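Local structure of nucleoporin NUP82 (Saccharomyces cerevisiae, 3PBP) at residues T183-L197 against A299-E313. The protein serves as a structural constituent of the yeast nuclear pore complex, its N-terminal domain containing the region that interacts with the nucleoporin NUP116. The protein carries 1 engineered substitution. Numbering follows the deposited sequence.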
# COMPACT_ATOMS: atom_id res chain seq x y z
N THR A 183 3.18 -5.07 5.40
CA THR A 183 2.32 -5.71 6.40
C THR A 183 0.87 -5.40 6.15
O THR A 183 -0.01 -6.19 6.50
CB THR A 183 2.54 -5.19 7.84
OG1 THR A 183 3.94 -5.08 8.09
CG2 THR A 183 1.91 -6.15 8.85
N ASP A 184 0.61 -4.22 5.58
CA ASP A 184 -0.76 -3.80 5.35
C ASP A 184 -0.90 -2.88 4.14
O ASP A 184 0.06 -2.29 3.66
CB ASP A 184 -1.30 -3.12 6.61
CG ASP A 184 -2.82 -3.15 6.70
OD1 ASP A 184 -3.47 -3.78 5.84
OD2 ASP A 184 -3.37 -2.55 7.65
N LEU A 185 -2.13 -2.78 3.68
CA LEU A 185 -2.51 -2.00 2.51
C LEU A 185 -3.78 -1.25 2.86
O LEU A 185 -4.61 -1.74 3.63
CB LEU A 185 -2.82 -2.95 1.37
CG LEU A 185 -1.97 -2.88 0.13
CD1 LEU A 185 -0.50 -2.86 0.51
CD2 LEU A 185 -2.32 -4.06 -0.75
N GLU A 186 -3.93 -0.08 2.27
CA GLU A 186 -5.10 0.73 2.54
C GLU A 186 -5.25 1.79 1.47
O GLU A 186 -4.29 2.46 1.08
CB GLU A 186 -4.96 1.38 3.94
CG GLU A 186 -6.10 2.28 4.40
CD GLU A 186 -7.44 1.57 4.52
OE1 GLU A 186 -7.45 0.37 4.90
OE2 GLU A 186 -8.49 2.21 4.26
N PHE A 187 -6.46 1.94 0.97
CA PHE A 187 -6.72 2.95 -0.04
C PHE A 187 -7.01 4.30 0.59
O PHE A 187 -7.64 4.41 1.64
CB PHE A 187 -7.92 2.54 -0.89
CG PHE A 187 -7.57 1.71 -2.08
CD1 PHE A 187 -7.13 2.30 -3.26
CD2 PHE A 187 -7.70 0.32 -2.04
CE1 PHE A 187 -6.80 1.52 -4.39
CE2 PHE A 187 -7.37 -0.47 -3.16
CZ PHE A 187 -6.92 0.13 -4.34
N SER A 188 -6.52 5.34 -0.07
CA SER A 188 -6.77 6.69 0.38
C SER A 188 -8.23 6.95 0.04
O SER A 188 -8.79 6.31 -0.84
CB SER A 188 -5.90 7.66 -0.40
OG SER A 188 -6.32 8.98 -0.14
N LYS A 189 -8.86 7.90 0.72
CA LYS A 189 -10.25 8.18 0.45
C LYS A 189 -10.40 8.98 -0.85
O LYS A 189 -11.51 9.33 -1.26
CB LYS A 189 -10.89 8.90 1.64
CG LYS A 189 -11.04 8.02 2.89
CD LYS A 189 -11.99 6.84 2.66
CE LYS A 189 -11.99 5.81 3.79
NZ LYS A 189 -10.87 4.81 3.70
N ASP A 190 -9.27 9.26 -1.49
CA ASP A 190 -9.28 9.99 -2.77
C ASP A 190 -9.69 8.97 -3.84
O ASP A 190 -10.24 9.32 -4.89
CB ASP A 190 -7.89 10.56 -3.08
CG ASP A 190 -6.89 9.49 -3.59
OD1 ASP A 190 -6.93 8.33 -3.11
OD2 ASP A 190 -6.05 9.81 -4.48
N GLY A 191 -9.42 7.69 -3.57
CA GLY A 191 -9.78 6.64 -4.50
C GLY A 191 -8.72 6.30 -5.53
O GLY A 191 -8.78 5.22 -6.13
N LEU A 192 -7.76 7.20 -5.73
CA LEU A 192 -6.69 7.00 -6.72
C LEU A 192 -5.34 6.62 -6.12
O LEU A 192 -4.38 6.34 -6.85
CB LEU A 192 -6.53 8.28 -7.54
CG LEU A 192 -7.83 8.89 -8.05
CD1 LEU A 192 -7.58 10.29 -8.58
CD2 LEU A 192 -8.44 7.99 -9.13
N THR A 193 -5.25 6.58 -4.79
CA THR A 193 -3.99 6.29 -4.13
C THR A 193 -4.00 5.06 -3.24
O THR A 193 -4.96 4.83 -2.51
CB THR A 193 -3.56 7.48 -3.25
OG1 THR A 193 -3.38 8.64 -4.08
CG2 THR A 193 -2.26 7.17 -2.53
N LEU A 194 -2.94 4.27 -3.30
CA LEU A 194 -2.84 3.08 -2.46
C LEU A 194 -1.64 3.23 -1.52
O LEU A 194 -0.50 3.30 -1.96
CB LEU A 194 -2.69 1.83 -3.33
CG LEU A 194 -2.53 0.51 -2.57
CD1 LEU A 194 -3.79 0.24 -1.73
CD2 LEU A 194 -2.29 -0.62 -3.57
N TYR A 195 -1.92 3.29 -0.22
CA TYR A 195 -0.88 3.42 0.80
C TYR A 195 -0.41 2.03 1.24
O TYR A 195 -1.22 1.15 1.45
CB TYR A 195 -1.40 4.16 2.03
CG TYR A 195 -1.62 5.65 1.87
CD1 TYR A 195 -0.55 6.51 1.72
CD2 TYR A 195 -2.90 6.18 1.94
CE1 TYR A 195 -0.74 7.88 1.64
CE2 TYR A 195 -3.11 7.55 1.86
CZ TYR A 195 -2.02 8.40 1.72
OH TYR A 195 -2.22 9.76 1.66
N CYS A 196 0.90 1.86 1.38
CA CYS A 196 1.47 0.58 1.81
C CYS A 196 2.29 0.80 3.06
O CYS A 196 3.10 1.71 3.12
CB CYS A 196 2.40 0.02 0.75
SG CYS A 196 1.59 -0.24 -0.84
N LEU A 197 2.07 -0.05 4.06
CA LEU A 197 2.82 0.03 5.31
C LEU A 197 3.83 -1.13 5.30
O LEU A 197 3.43 -2.29 5.35
CB LEU A 197 1.89 -0.12 6.50
CG LEU A 197 2.56 -0.04 7.87
CD1 LEU A 197 2.98 1.39 8.14
CD2 LEU A 197 1.61 -0.52 8.95
N ALA A 299 5.62 -1.01 13.01
CA ALA A 299 4.29 -0.62 12.55
C ALA A 299 3.48 -1.89 12.23
O ALA A 299 3.99 -2.83 11.61
CB ALA A 299 4.43 0.26 11.31
N THR A 300 2.22 -1.91 12.65
CA THR A 300 1.37 -3.08 12.45
C THR A 300 0.30 -2.96 11.37
O THR A 300 0.21 -3.80 10.46
CB THR A 300 0.66 -3.48 13.74
OG1 THR A 300 1.59 -3.48 14.82
CG2 THR A 300 0.08 -4.87 13.61
N ASN A 301 -0.53 -1.92 11.49
CA ASN A 301 -1.61 -1.69 10.54
C ASN A 301 -1.71 -0.25 10.09
O ASN A 301 -1.15 0.65 10.70
CB ASN A 301 -2.96 -2.09 11.14
CG ASN A 301 -2.93 -3.47 11.76
OD1 ASN A 301 -2.47 -3.63 12.89
ND2 ASN A 301 -3.40 -4.47 11.02
N ILE A 302 -2.45 -0.05 9.01
CA ILE A 302 -2.67 1.29 8.51
C ILE A 302 -4.15 1.39 8.12
O ILE A 302 -4.75 0.45 7.58
CB ILE A 302 -1.74 1.61 7.32
CG1 ILE A 302 -1.91 3.07 6.91
CG2 ILE A 302 -2.02 0.67 6.14
CD1 ILE A 302 -0.92 3.53 5.84
N ALA A 303 -4.74 2.53 8.43
CA ALA A 303 -6.14 2.75 8.13
C ALA A 303 -6.34 4.16 7.66
O ALA A 303 -5.56 5.05 7.99
CB ALA A 303 -6.99 2.51 9.39
N THR A 304 -7.40 4.37 6.90
CA THR A 304 -7.70 5.69 6.39
C THR A 304 -9.07 6.08 6.90
O THR A 304 -10.02 5.32 6.77
CB THR A 304 -7.63 5.68 4.86
OG1 THR A 304 -6.29 5.94 4.45
CG2 THR A 304 -8.53 6.72 4.29
N ILE A 305 -9.16 7.26 7.51
CA ILE A 305 -10.42 7.73 8.06
C ILE A 305 -10.84 9.06 7.47
O ILE A 305 -10.10 10.04 7.48
CB ILE A 305 -10.35 7.92 9.59
CG1 ILE A 305 -9.93 6.61 10.26
CG2 ILE A 305 -11.70 8.38 10.12
CD1 ILE A 305 -8.44 6.33 10.14
N LEU A 306 -12.07 9.07 6.97
CA LEU A 306 -12.62 10.25 6.35
C LEU A 306 -13.02 11.30 7.41
O LEU A 306 -13.64 10.98 8.42
CB LEU A 306 -13.82 9.83 5.50
CG LEU A 306 -14.23 10.78 4.39
CD1 LEU A 306 -13.05 11.10 3.50
CD2 LEU A 306 -15.33 10.13 3.60
N ILE A 307 -12.64 12.54 7.16
CA ILE A 307 -12.91 13.67 8.05
C ILE A 307 -14.13 14.51 7.64
O ILE A 307 -14.86 15.03 8.48
CB ILE A 307 -11.68 14.57 8.12
CG1 ILE A 307 -10.79 14.13 9.26
CG2 ILE A 307 -12.06 16.02 8.26
CD1 ILE A 307 -9.54 14.97 9.33
N ASP A 308 -14.34 14.67 6.34
CA ASP A 308 -15.48 15.42 5.85
C ASP A 308 -16.02 14.81 4.56
O ASP A 308 -15.90 13.60 4.36
CB ASP A 308 -15.10 16.88 5.60
CG ASP A 308 -14.02 17.03 4.55
OD1 ASP A 308 -13.85 16.11 3.72
OD2 ASP A 308 -13.35 18.08 4.55
N ASN A 309 -16.61 15.63 3.69
CA ASN A 309 -17.16 15.15 2.43
C ASN A 309 -16.39 15.62 1.22
O ASN A 309 -16.92 15.64 0.11
CB ASN A 309 -18.61 15.61 2.28
CG ASN A 309 -19.50 15.04 3.35
OD1 ASN A 309 -19.69 13.82 3.43
ND2 ASN A 309 -20.06 15.92 4.19
N GLY A 310 -15.13 15.99 1.44
CA GLY A 310 -14.29 16.47 0.35
C GLY A 310 -12.99 15.71 0.25
O GLY A 310 -11.95 16.31 -0.05
N GLN A 311 -13.04 14.41 0.51
CA GLN A 311 -11.86 13.54 0.45
C GLN A 311 -10.77 13.86 1.47
O GLN A 311 -9.65 13.35 1.34
CB GLN A 311 -11.24 13.56 -0.94
CG GLN A 311 -12.08 12.92 -2.00
CD GLN A 311 -11.39 12.96 -3.35
OE1 GLN A 311 -10.30 13.52 -3.48
NE2 GLN A 311 -12.03 12.36 -4.35
N ASN A 312 -11.06 14.69 2.47
CA ASN A 312 -10.06 15.00 3.49
C ASN A 312 -10.00 13.82 4.47
O ASN A 312 -11.03 13.39 5.01
CB ASN A 312 -10.39 16.31 4.20
CG ASN A 312 -10.05 17.55 3.36
OD1 ASN A 312 -8.94 17.69 2.83
ND2 ASN A 312 -11.01 18.46 3.23
N GLU A 313 -8.80 13.29 4.69
CA GLU A 313 -8.60 12.13 5.55
C GLU A 313 -7.42 12.17 6.51
O GLU A 313 -6.53 13.02 6.42
CB GLU A 313 -8.42 10.89 4.68
CG GLU A 313 -7.43 11.15 3.57
CD GLU A 313 -6.92 9.89 2.93
OE1 GLU A 313 -7.71 8.95 2.77
OE2 GLU A 313 -5.72 9.85 2.57
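With CG of Asp-184 anti to the backbone N (chi1 -156°) and CG1 of Ile-302 likewise anti to its own, two side chains that meet at a slant bring adjoining beta-propeller blades together, a worked example of neighbouring blades joined through the side chains of their strands. NUP82's N-terminal domain is such a propeller, and here strand 183-187 runs almost parallel to strand 299-306, their axes 6.1 Å apart. Instead of backbone pairing, the carboxylate of Asp-184 bridges the gap: Ile-302 N donates to Asp-184 OD2 at 3.0 Å, nearly straight at 170°, on the anti side and somewhat out of the carboxylate plane. The other oxygen, OD1, takes the N-H of Leu-185 and a salt bridge from Lys-129, which together should fix the rotation of the group. Replacing Asp-184 with alanine is likely to leave the N-H of Ile-302 without its acceptor and deprive Lys-129 of this carboxylate partner. Behind this bond the hydrophobic part closes in, CG2 of Ile-302 lying against CB of Glu-186 and CB of Leu-197, while Leu-197 CD1 rests 3.7 Å from Ala-299 CB. At the far end the Ser-188 to Gly-191 type I turn meets the blade of strand 299-306. Bent at chi2 and chi4, Lys-189 lies antiparallel alongside the Thr-304 side chain; its NZ reaches Thr-304 O at 3.2 Å from above the carbonyl plane and also forms a salt bridge with Glu-186. Glu-313 reaches the same turn, its OE2 accepting a weak bond from Ser-188 OG and lying in the plane of the Tyr-195 ring, at its edge, 3.6 Å from CE2.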